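Side-chain contacts in putative pectin lyase (PDB 7CHU), which forms the trimeric tailspike of a deep-sea thermophilic bacteriophage and probably recognises or degrades polysaccharide on the host surface during cell invasion: residues V102-L105 with G110-G113; V268-T273 with G280-I285. All blocks are in the same frame, centred on the assembly; numbering follows the deposited sequence.

Contact 1 of 2, residues V102-L105 with G110-G113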
loop_
_atom_site.group_PDB
_atom_site.type_symbol
_atom_site.label_atom_id
_atom_site.label_comp_id
_atom_site.label_asym_id
_atom_site.label_seq_id
_atom_site.Cartn_x
_atom_site.Cartn_y
_atom_site.Cartn_z
ATOM N N VAL A 102 35.146 -3.848 3.943
ATOM C CA VAL A 102 35.912 -2.698 3.500
ATOM C C VAL A 102 34.925 -1.643 3.010
ATOM O O VAL A 102 34.261 -1.838 1.993
ATOM C CB VAL A 102 36.899 -3.107 2.403
ATOM C CG1 VAL A 102 37.688 -1.907 1.931
ATOM C CG2 VAL A 102 37.849 -4.181 2.941
ATOM N N SER A 103 34.808 -0.529 3.737
ATOM C CA SER A 103 33.890 0.511 3.292
ATOM C C SER A 103 34.305 1.847 3.895
ATOM O O SER A 103 35.342 1.967 4.541
ATOM C CB SER A 103 32.442 0.164 3.655
ATOM O OG SER A 103 31.587 1.172 3.158
ATOM N N SER A 104 33.497 2.867 3.641
ATOM C CA SER A 104 33.726 4.190 4.208
ATOM C C SER A 104 32.372 4.867 4.431
ATOM O O SER A 104 31.357 4.175 4.592
ATOM C CB SER A 104 34.645 5.017 3.301
ATOM O OG SER A 104 34.136 5.080 1.974
ATOM N N LEU A 105 32.326 6.197 4.452
ATOM C CA LEU A 105 31.113 6.894 4.864
ATOM C C LEU A 105 30.475 7.652 3.708
ATOM O O LEU A 105 31.034 7.765 2.610
ATOM C CB LEU A 105 31.391 7.854 6.023
ATOM C CG LEU A 105 31.737 7.164 7.335
ATOM C CD1 LEU A 105 32.872 7.913 7.993
ATOM C CD2 LEU A 105 30.533 7.106 8.238
ATOM N N GLY A 110 30.653 1.622 -4.526
ATOM C CA GLY A 110 31.519 0.524 -4.899
ATOM C C GLY A 110 32.169 -0.190 -3.738
ATOM O O GLY A 110 33.117 -0.953 -3.952
ATOM N N GLN A 111 31.702 0.045 -2.513
ATOM C CA GLN A 111 32.236 -0.600 -1.315
ATOM C C GLN A 111 31.072 -1.132 -0.498
ATOM O O GLN A 111 29.959 -0.629 -0.612
ATOM C CB GLN A 111 33.040 0.365 -0.422
ATOM C CG GLN A 111 34.298 0.992 -1.047
ATOM C CD GLN A 111 34.967 2.001 -0.094
ATOM O OE1 GLN A 111 34.327 2.941 0.368
ATOM N NE2 GLN A 111 36.243 1.797 0.202
ATOM N N GLY A 112 31.345 -2.083 0.388
ATOM C CA GLY A 112 30.334 -2.574 1.317
ATOM C C GLY A 112 29.979 -4.026 1.057
ATOM O O GLY A 112 30.758 -4.790 0.493
ATOM N N GLY A 113 28.784 -4.411 1.479
ATOM C CA GLY A 113 28.291 -5.741 1.171
ATOM C C GLY A 113 27.457 -6.311 2.302
ATOM O O GLY A 113 27.098 -5.622 3.246
HETATM O O HOH W 1 34.143 -3.290 -0.123
#
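The carbonyl oxygen Val102 O accepts twice: from a water at 2.6 Å and, weakly, from Gly112 N at 3.3 Å. In the second bond the N-H...O angle is only 129°, far from straight; the water also accepts from Gly112 N, bridging the same two atoms. Both segments belong to the loop between helix 91-99 and strand 113-117, near the start of the pectate lyase-like parallel beta-helix. Further along, Ser104 OG donates to Gln111 OE1 at 2.7 Å, lying in the carbonyl plane with a C=O...O angle of 151°. Gln111 gets there by placing CG beside its own backbone N (chi1 -62°) and staying extended past it, so that its amide runs over the main chain of Ser103, with CD 3.9 Å from Ser103 CA. At the root of the same side chain, Gln111 CB rests 3.5 Å from Val102 O. Gln111 thus spans three consecutive residues of the facing segment. Gln111, like Val102 and Ser104, also touches a neighbouring molecule in the crystal, and its conformation may partly reflect that. Ser103 is the buried member of the set: its hydroxyl bonds to Ser133 O and ties the loop to the residues just before strand 135-139. Gly112 adopts backbone angles at which a beta carbon would jam against the preceding carbonyl, and its O accepts from Thr119 OG1 of the second subunit. Back across the contact, Ser103 OG lies 3.9 Å from Gln111 CB.

Contact 2 of 2, residues V268-T273 with G280-I285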
loop_
_atom_site.group_PDB
_atom_site.type_symbol
_atom_site.label_atom_id
_atom_site.label_comp_id
_atom_site.label_asym_id
_atom_site.label_seq_id
_atom_site.Cartn_x
_atom_site.Cartn_y
_atom_site.Cartn_z
ATOM N N VAL A 268 4.632 3.359 18.823
ATOM C CA VAL A 268 5.395 4.346 18.073
ATOM C C VAL A 268 5.340 5.639 18.866
ATOM O O VAL A 268 4.249 6.108 19.202
ATOM C CB VAL A 268 4.807 4.565 16.670
ATOM C CG1 VAL A 268 5.429 5.790 16.020
ATOM C CG2 VAL A 268 5.002 3.321 15.811
ATOM N N TYR A 269 6.508 6.205 19.180
ATOM C CA TYR A 269 6.597 7.456 19.928
ATOM C C TYR A 269 7.462 8.429 19.131
ATOM O O TYR A 269 8.660 8.186 18.959
ATOM C CB TYR A 269 7.194 7.209 21.323
ATOM C CG TYR A 269 7.072 8.383 22.250
ATOM C CD1 TYR A 269 7.915 9.478 22.110
ATOM C CD2 TYR A 269 6.097 8.412 23.253
ATOM C CE1 TYR A 269 7.831 10.582 22.952
ATOM C CE2 TYR A 269 5.990 9.512 24.112
ATOM C CZ TYR A 269 6.870 10.588 23.959
ATOM O OH TYR A 269 6.787 11.690 24.773
ATOM N N PHE A 270 6.856 9.497 18.607
ATOM C CA PHE A 270 7.594 10.552 17.927
ATOM C C PHE A 270 7.958 11.617 18.954
ATOM O O PHE A 270 7.123 12.010 19.773
ATOM C CB PHE A 270 6.786 11.196 16.800
ATOM C CG PHE A 270 6.759 10.397 15.526
ATOM C CD1 PHE A 270 7.737 10.558 14.554
ATOM C CD2 PHE A 270 5.742 9.504 15.294
ATOM C CE1 PHE A 270 7.699 9.829 13.366
ATOM C CE2 PHE A 270 5.665 8.792 14.098
ATOM C CZ PHE A 270 6.635 8.939 13.138
ATOM N N ASP A 271 9.209 12.068 18.915
ATOM C CA ASP A 271 9.719 13.079 19.838
ATOM C C ASP A 271 10.390 14.149 18.985
ATOM O O ASP A 271 11.385 13.867 18.316
ATOM C CB ASP A 271 10.690 12.434 20.830
ATOM C CG ASP A 271 11.325 13.431 21.801
ATOM O OD1 ASP A 271 11.175 14.671 21.655
ATOM O OD2 ASP A 271 12.013 12.934 22.720
ATOM N N SER A 272 9.810 15.350 18.952
ATOM C CA SER A 272 10.350 16.451 18.159
ATOM C C SER A 272 10.933 17.541 19.051
ATOM O O SER A 272 11.090 18.686 18.606
ATOM C CB SER A 272 9.282 17.048 17.241
ATOM O OG SER A 272 9.025 16.225 16.098
ATOM N N THR A 273 11.272 17.199 20.288
ATOM C CA THR A 273 11.742 18.216 21.229
ATOM C C THR A 273 13.222 18.551 21.095
ATOM O O THR A 273 13.692 19.447 21.799
ATOM C CB THR A 273 11.493 17.792 22.670
ATOM O OG1 THR A 273 12.280 16.629 22.969
ATOM C CG2 THR A 273 9.985 17.548 22.925
ATOM N N GLY A 280 9.071 14.807 10.315
ATOM C CA GLY A 280 8.112 15.063 9.252
ATOM C C GLY A 280 8.121 14.011 8.167
ATOM O O GLY A 280 9.122 13.329 7.937
ATOM N N ASN A 281 6.979 13.896 7.488
ATOM C CA ASN A 281 6.893 13.126 6.250
ATOM C C ASN A 281 7.266 11.659 6.449
ATOM O O ASN A 281 7.842 11.018 5.575
ATOM C CB ASN A 281 7.741 13.768 5.156
ATOM C CG ASN A 281 6.896 14.554 4.191
ATOM O OD1 ASN A 281 6.102 13.974 3.425
ATOM N ND2 ASN A 281 7.030 15.880 4.229
ATOM N N ASN A 282 6.885 11.109 7.586
ATOM C CA ASN A 282 7.041 9.689 7.837
ATOM C C ASN A 282 5.718 8.978 7.602
ATOM O O ASN A 282 4.659 9.593 7.696
ATOM C CB ASN A 282 7.541 9.499 9.248
ATOM C CG ASN A 282 8.811 10.289 9.476
ATOM O OD1 ASN A 282 9.831 9.986 8.850
ATOM N ND2 ASN A 282 8.744 11.341 10.313
ATOM N N GLN A 283 5.780 7.682 7.284
ATOM C CA GLN A 283 4.601 6.976 6.797
ATOM C C GLN A 283 4.455 5.629 7.484
ATOM O O GLN A 283 5.451 4.959 7.776
ATOM C CB GLN A 283 4.668 6.764 5.279
ATOM C CG GLN A 283 4.853 8.049 4.471
ATOM C CD GLN A 283 4.246 7.962 3.082
ATOM O OE1 GLN A 283 3.525 7.004 2.765
ATOM N NE2 GLN A 283 4.511 8.971 2.251
ATOM N N PHE A 284 3.200 5.235 7.702
ATOM C CA PHE A 284 2.817 3.914 8.187
ATOM C C PHE A 284 1.745 3.400 7.235
ATOM O O PHE A 284 0.628 3.923 7.226
ATOM C CB PHE A 284 2.297 3.982 9.619
ATOM C CG PHE A 284 3.338 4.473 10.590
ATOM C CD1 PHE A 284 3.539 5.832 10.771
ATOM C CD2 PHE A 284 4.136 3.578 11.264
ATOM C CE1 PHE A 284 4.545 6.301 11.622
ATOM C CE2 PHE A 284 5.151 4.035 12.143
ATOM C CZ PHE A 284 5.344 5.391 12.319
ATOM N N ILE A 285 2.085 2.399 6.422
ATOM C CA ILE A 285 1.195 1.894 5.377
ATOM C C ILE A 285 0.825 0.460 5.739
ATOM O O ILE A 285 1.686 -0.426 5.771
ATOM C CB ILE A 285 1.837 1.981 3.984
ATOM C CG1 ILE A 285 2.226 3.445 3.680
ATOM C CG2 ILE A 285 0.884 1.373 2.897
ATOM C CD1 ILE A 285 3.125 3.605 2.446
#
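Phe270 and Phe284 reach toward each other from opposite strands and meet edge to edge, with Phe270 CE2 3.7 Å from Phe284 CE1. Each ring finds the other's nearest carbon close to its own plane, so neither lays its face on its partner. Both carry CG beside the backbone N (chi1 -79° and -62°), which aims the rings across the interior. Val268 meets the outer end of the Phe284 ring with both methyl groups: CG1, oblique to the ring, lies 3.7 Å from Phe284 CZ, and Val268 CG2 is equally close to Phe284 CE2. The fourth side chain of the cluster is Asn282, whose amide slants across the end of the Phe270 ring with the two planes 26° apart and Asn282 ND2 3.6 Å from Phe270 CE1. No hydrogen bond joins the two segments; even at the closest register, Val268 to Phe284, the CA atoms are 10.2 Å apart. This is the interior of a parallel beta-helix, where two walls of one coil face each other. In the second shell, the buried Asn282 is fixed through OD1 by Leu253 N on the preceding coil, and Phe284 stacks on Phe255. At the end of strand 268-271 Asp271 opens an Asx turn: its OD1 accepts from Thr273 N at 2.9 Å and, on its syn lone pair, from Thr273 OG1. Asp271 OD2 is taken by the hydroxyl of Tyr241. Ile242 of strand 240-243 and Leu309 of strand 307-309 touch Phe270 and Met307 touches Phe284, while strand 268-271 runs parallel between 240-243 and 307-309, and 283-285 between 251-256 and 315-317.

Contact 1 closes before contact 2 opens along the chain, and both belong to the pectate lyase-like region of the chain. Their centres are 30 Å apart, with about 21 Å between nearest atoms, so they do not touch. Contact 1 belongs to a loop leading into strand 113-117, near the start of the beta-helix; contact 2 spans its interior, close to the centre of the chain. Successive parallel strands lead from 113-117 to 268-271 along the beta-helix. One is polar and superficial, the other mainly apolar and buried, yet segments of both touch the second subunit, placing each near the trimer interface.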